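Local coordinates for protein SusD homolog (Bacteroides thetaiotaomicron, PDB 3EHM) that probably binds mucin O-glycans at the outer membrane as a SusD-like lipoprotein, helping this gut bacterium to use host glycans, at residues 44-49 and 260-265; 134-137 and 142-145. All coordinates share one frame; numbering follows the deposited sequence.

In the fold
Both contacts are small and largely buried, but they join parts of the chain at very different separations. Contact 1 brings the start of helix 47-57 against the short helix 261-266, more than 200 residues later; contact 2 is local, with the chain that follows helix 116-140 folding back on that helix. Contact 2 lies deeper, its centre about 14 Å from that of the chain against about 19 Å for contact 1's, and its touching residues are all buried, whereas Thr46 of contact 1 is partly exposed. Water joins backbones in contact 1; contact 2 rests on van der Waals contact. Their nearest atoms stay about 10 Å apart, yet Asp56 of helix 47-57 forms a salt bridge with Arg135.

Contact 1 of 2, residues 44-49 and 260-265; sequences LTTGPG and MLASVN
Ala262 sits at the middle of this contact, its methyl group aimed at the start of helix 47-57, where it meets Thr46 and Gly49. The nearer is Thr46, just ahead of the helix, whose CG2 lies 3.9 Å from Ala262 CB, a methyl-to-methyl touch. With chi1 at 61°, the threonine methyl is anti to its own carbonyl carbon and comes out on the side of Ala262, while OG1 makes a weak hydrogen bond to Tyr267 OH.

The second partner is Gly49, whose CA stands 4.1 Å from Ala262 CB. Having no side chain, the glycine lets the alanine methyl rest almost on its main chain, and the two CA atoms, of Gly49 and Ala262, come within 5.3 Å.

No direct hydrogen bond crosses. Instead one water donates to Gly49 O at 3.0 Å and accepts from Ser263 N at 2.9 Å, bridging the two backbones beside the methyl contact. Ser263 OG ties the same helix back to Gln53 and across to Thr270. This is a close approach of two helices, with Thr46 and Gly49 against Ala262 and a water bridge beside them, in the largely helical SusD-like fold, known for its tetratricopeptide-repeat helices.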
loop_
_atom_site.group_PDB
_atom_site.type_symbol
_atom_site.label_atom_id
_atom_site.label_comp_id
_atom_site.label_asym_id
_atom_site.label_seq_id
_atom_site.Cartn_x
_atom_site.Cartn_y
_atom_site.Cartn_z
ATOM N N LEU A 44 5.033 -5.679 23.232
ATOM C CA LEU A 44 6.068 -4.825 22.657
ATOM C C LEU A 44 5.593 -3.375 22.561
ATOM O O LEU A 44 6.241 -2.533 21.938
ATOM C CB LEU A 44 6.478 -5.341 21.275
ATOM C CG LEU A 44 7.084 -6.748 21.265
ATOM C CD1 LEU A 44 7.518 -7.115 19.857
ATOM C CD2 LEU A 44 8.275 -6.793 22.219
ATOM N N THR A 45 4.457 -3.103 23.192
ATOM C CA THR A 45 3.844 -1.776 23.214
ATOM C C THR A 45 3.892 -0.980 21.903
ATOM O O THR A 45 3.330 -1.410 20.894
ATOM C CB THR A 45 4.427 -0.912 24.368
ATOM O OG1 THR A 45 5.825 -0.679 24.158
ATOM C CG2 THR A 45 4.246 -1.637 25.710
ATOM N N THR A 46 4.565 0.170 21.911
ATOM C CA THR A 46 4.623 1.032 20.726
ATOM C C THR A 46 5.672 0.706 19.667
ATOM O O THR A 46 5.715 1.365 18.625
ATOM C CB THR A 46 4.841 2.508 21.126
ATOM O OG1 THR A 46 6.086 2.627 21.829
ATOM C CG2 THR A 46 3.700 3.003 22.021
ATOM N N GLY A 47 6.516 -0.286 19.925
ATOM C CA GLY A 47 7.552 -0.642 18.964
ATOM C C GLY A 47 7.073 -0.830 17.532
ATOM O O GLY A 47 7.457 -0.070 16.640
ATOM N N PRO A 48 6.237 -1.844 17.273
ATOM C CA PRO A 48 5.740 -2.081 15.915
ATOM C C PRO A 48 5.021 -0.860 15.352
ATOM O O PRO A 48 5.022 -0.637 14.141
ATOM C CB PRO A 48 4.814 -3.279 16.095
ATOM C CG PRO A 48 5.476 -4.028 17.223
ATOM C CD PRO A 48 5.808 -2.919 18.183
ATOM N N GLY A 49 4.414 -0.077 16.240
ATOM C CA GLY A 49 3.705 1.124 15.827
ATOM C C GLY A 49 4.649 2.183 15.284
ATOM O O GLY A 49 4.304 2.911 14.349
HETATM N N MSE A 260 -1.512 0.540 14.447
HETATM C CA MSE A 260 -1.932 1.902 14.128
HETATM C C MSE A 260 -2.283 2.642 15.418
HETATM O O MSE A 260 -2.337 3.869 15.451
HETATM C CB MSE A 260 -3.174 1.904 13.231
HETATM C CG MSE A 260 -2.979 1.362 11.841
HETATM SE SE MSE A 260 -4.667 1.498 10.874
HETATM C CE MSE A 260 -4.745 3.429 10.755
ATOM N N LEU A 261 -2.523 1.893 16.487
ATOM C CA LEU A 261 -2.906 2.508 17.754
ATOM C C LEU A 261 -1.896 3.488 18.346
ATOM O O LEU A 261 -2.271 4.569 18.802
ATOM C CB LEU A 261 -3.246 1.423 18.779
ATOM C CG LEU A 261 -4.529 0.656 18.447
ATOM C CD1 LEU A 261 -4.782 -0.418 19.500
ATOM C CD2 LEU A 261 -5.698 1.631 18.396
ATOM N N ALA A 262 -0.620 3.122 18.343
ATOM C CA ALA A 262 0.405 4.006 18.895
ATOM C C ALA A 262 0.329 5.414 18.293
ATOM O O ALA A 262 0.251 6.403 19.022
ATOM C CB ALA A 262 1.789 3.414 18.664
ATOM N N SER A 263 0.339 5.510 16.968
ATOM C CA SER A 263 0.291 6.820 16.327
ATOM C C SER A 263 -1.071 7.512 16.407
ATOM O O SER A 263 -1.145 8.737 16.508
ATOM C CB SER A 263 0.728 6.714 14.865
ATOM O OG SER A 263 0.845 8.007 14.297
ATOM N N VAL A 264 -2.150 6.737 16.369
ATOM C CA VAL A 264 -3.487 7.322 16.438
ATOM C C VAL A 264 -3.876 7.781 17.844
ATOM O O VAL A 264 -4.327 8.913 18.025
ATOM C CB VAL A 264 -4.574 6.326 15.933
ATOM C CG1 VAL A 264 -5.969 6.861 16.250
ATOM C CG2 VAL A 264 -4.434 6.119 14.427
ATOM N N ASN A 265 -3.689 6.914 18.837
ATOM C CA ASN A 265 -4.084 7.241 20.207
ATOM C C ASN A 265 -2.987 7.630 21.188
ATOM O O ASN A 265 -3.191 8.509 22.024
ATOM C CB ASN A 265 -4.883 6.083 20.810
ATOM C CG ASN A 265 -6.132 5.763 20.019
ATOM O OD1 ASN A 265 -6.858 6.660 19.588
ATOM N ND2 ASN A 265 -6.398 4.478 19.833
HETATM O O HOH W 1 1.493 3.640 15.006
#

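Contact 2 of 2, residues 134-137 and 142-145; sequences LRAT and PIAY
Ile143 packs near the C-terminal end of helix 116-140, where its CG2 methyl meets Ala136 and Thr137 and its CD1 meets Thr137 alone. The contact is van der Waals throughout. The CG2 branch lies against the backbone, 3.8 Å from Thr137 CA and 4.1 Å from Ala136 C, and so covers the peptide that links the two residues. The same methyl reaches the Ala136 side chain, with CG2 of Ile143 4.3 Å from Ala136 CB. The longer branch runs alongside: Ile143 CD1 comes to 4.0 Å from Thr137 CB. A chi1 of 62° explains why both branches reach the helix, since it sets CG2 anti to the carbonyl carbon and CG1 between the backbone N and C. Ile143 also touches Val163 of helix 160-178, so it packs against a second helix.

Polar groups are served by other partners. Thr137 has OG1 anti to its backbone N (chi1 180°), from where it hydrogen-bonds to Gly141 O, one turn on, with a weak second bond to Gln160. On the loop side Ala144 is the centre of an inverse gamma turn, closed by a weak bond from Tyr145 N to Ile143 O of 2.9 Å. Asp158 holds this loop by its bonds to Ile143 and Tyr145, and Tyr145 OH reaches back to Asn130 of helix 116-140 and to Asp170.

Across the interface, then, no hydrogen bond passes, and the methyls of Ile143 lie on main-chain and side-chain atoms of Ala136 and Thr137, the peptide nitrogen of Thr137 among them. With no bond across, the placing of Ile143 probably depends on the loop's hydrogen bonds to Asp158, while the methyls supply the burial against the helix.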
loop_
_atom_site.group_PDB
_atom_site.type_symbol
_atom_site.label_atom_id
_atom_site.label_comp_id
_atom_site.label_asym_id
_atom_site.label_seq_id
_atom_site.Cartn_x
_atom_site.Cartn_y
_atom_site.Cartn_z
ATOM N N LEU A 134 7.854 -6.806 -2.452
ATOM C CA LEU A 134 7.178 -6.120 -3.544
ATOM C C LEU A 134 7.058 -4.675 -3.053
ATOM O O LEU A 134 7.206 -3.728 -3.822
ATOM C CB LEU A 134 5.785 -6.708 -3.795
ATOM C CG LEU A 134 4.909 -5.925 -4.786
ATOM C CD1 LEU A 134 5.646 -5.749 -6.112
ATOM C CD2 LEU A 134 3.594 -6.667 -5.005
ATOM N N ARG A 135 6.800 -4.519 -1.757
ATOM C CA ARG A 135 6.703 -3.194 -1.151
ATOM C C ARG A 135 8.084 -2.541 -1.195
ATOM O O ARG A 135 8.217 -1.360 -1.518
ATOM C CB ARG A 135 6.249 -3.301 0.311
ATOM C CG ARG A 135 4.775 -3.647 0.496
ATOM C CD ARG A 135 4.538 -4.316 1.845
ATOM N NE ARG A 135 4.851 -3.465 2.994
ATOM C CZ ARG A 135 4.054 -2.509 3.461
ATOM N NH1 ARG A 135 2.886 -2.267 2.875
ATOM N NH2 ARG A 135 4.409 -1.815 4.534
ATOM N N ALA A 136 9.107 -3.323 -0.863
ATOM C CA ALA A 136 10.483 -2.827 -0.848
ATOM C C ALA A 136 10.892 -2.239 -2.195
ATOM O O ALA A 136 11.359 -1.101 -2.270
ATOM C CB ALA A 136 11.439 -3.951 -0.457
ATOM N N THR A 137 10.723 -3.007 -3.263
ATOM C CA THR A 137 11.100 -2.503 -4.576
ATOM C C THR A 137 10.203 -1.350 -5.016
ATOM O O THR A 137 10.662 -0.409 -5.658
ATOM C CB THR A 137 11.065 -3.605 -5.647
ATOM O OG1 THR A 137 11.434 -3.039 -6.911
ATOM C CG2 THR A 137 9.681 -4.220 -5.751
ATOM N N PRO A 142 15.484 -0.450 -7.014
ATOM C CA PRO A 142 16.388 -1.607 -7.056
ATOM C C PRO A 142 16.553 -2.206 -5.662
ATOM O O PRO A 142 16.632 -1.473 -4.682
ATOM C CB PRO A 142 17.712 -1.010 -7.543
ATOM C CG PRO A 142 17.312 0.281 -8.209
ATOM C CD PRO A 142 16.211 0.790 -7.333
ATOM N N ILE A 143 16.599 -3.532 -5.576
ATOM C CA ILE A 143 16.793 -4.215 -4.300
ATOM C C ILE A 143 17.583 -5.501 -4.539
ATOM O O ILE A 143 17.654 -5.995 -5.673
ATOM C CB ILE A 143 15.454 -4.601 -3.620
ATOM C CG1 ILE A 143 14.674 -5.570 -4.508
ATOM C CG2 ILE A 143 14.632 -3.349 -3.320
ATOM C CD1 ILE A 143 13.482 -6.221 -3.810
ATOM N N ALA A 144 18.180 -6.036 -3.476
ATOM C CA ALA A 144 18.945 -7.278 -3.576
ATOM C C ALA A 144 17.949 -8.432 -3.562
ATOM O O ALA A 144 17.667 -9.009 -2.512
ATOM C CB ALA A 144 19.907 -7.397 -2.399
ATOM N N TYR A 145 17.418 -8.768 -4.732
ATOM C CA TYR A 145 16.427 -9.830 -4.833
ATOM C C TYR A 145 16.999 -11.204 -5.162
ATOM O O TYR A 145 16.876 -12.138 -4.372
ATOM C CB TYR A 145 15.372 -9.466 -5.879
ATOM C CG TYR A 145 14.223 -10.441 -5.916
ATOM C CD1 TYR A 145 13.181 -10.360 -4.987
ATOM C CD2 TYR A 145 14.202 -11.485 -6.839
ATOM C CE1 TYR A 145 12.150 -11.300 -4.978
ATOM C CE2 TYR A 145 13.179 -12.427 -6.838
ATOM C CZ TYR A 145 12.160 -12.332 -5.908
ATOM O OH TYR A 145 11.158 -13.279 -5.908
#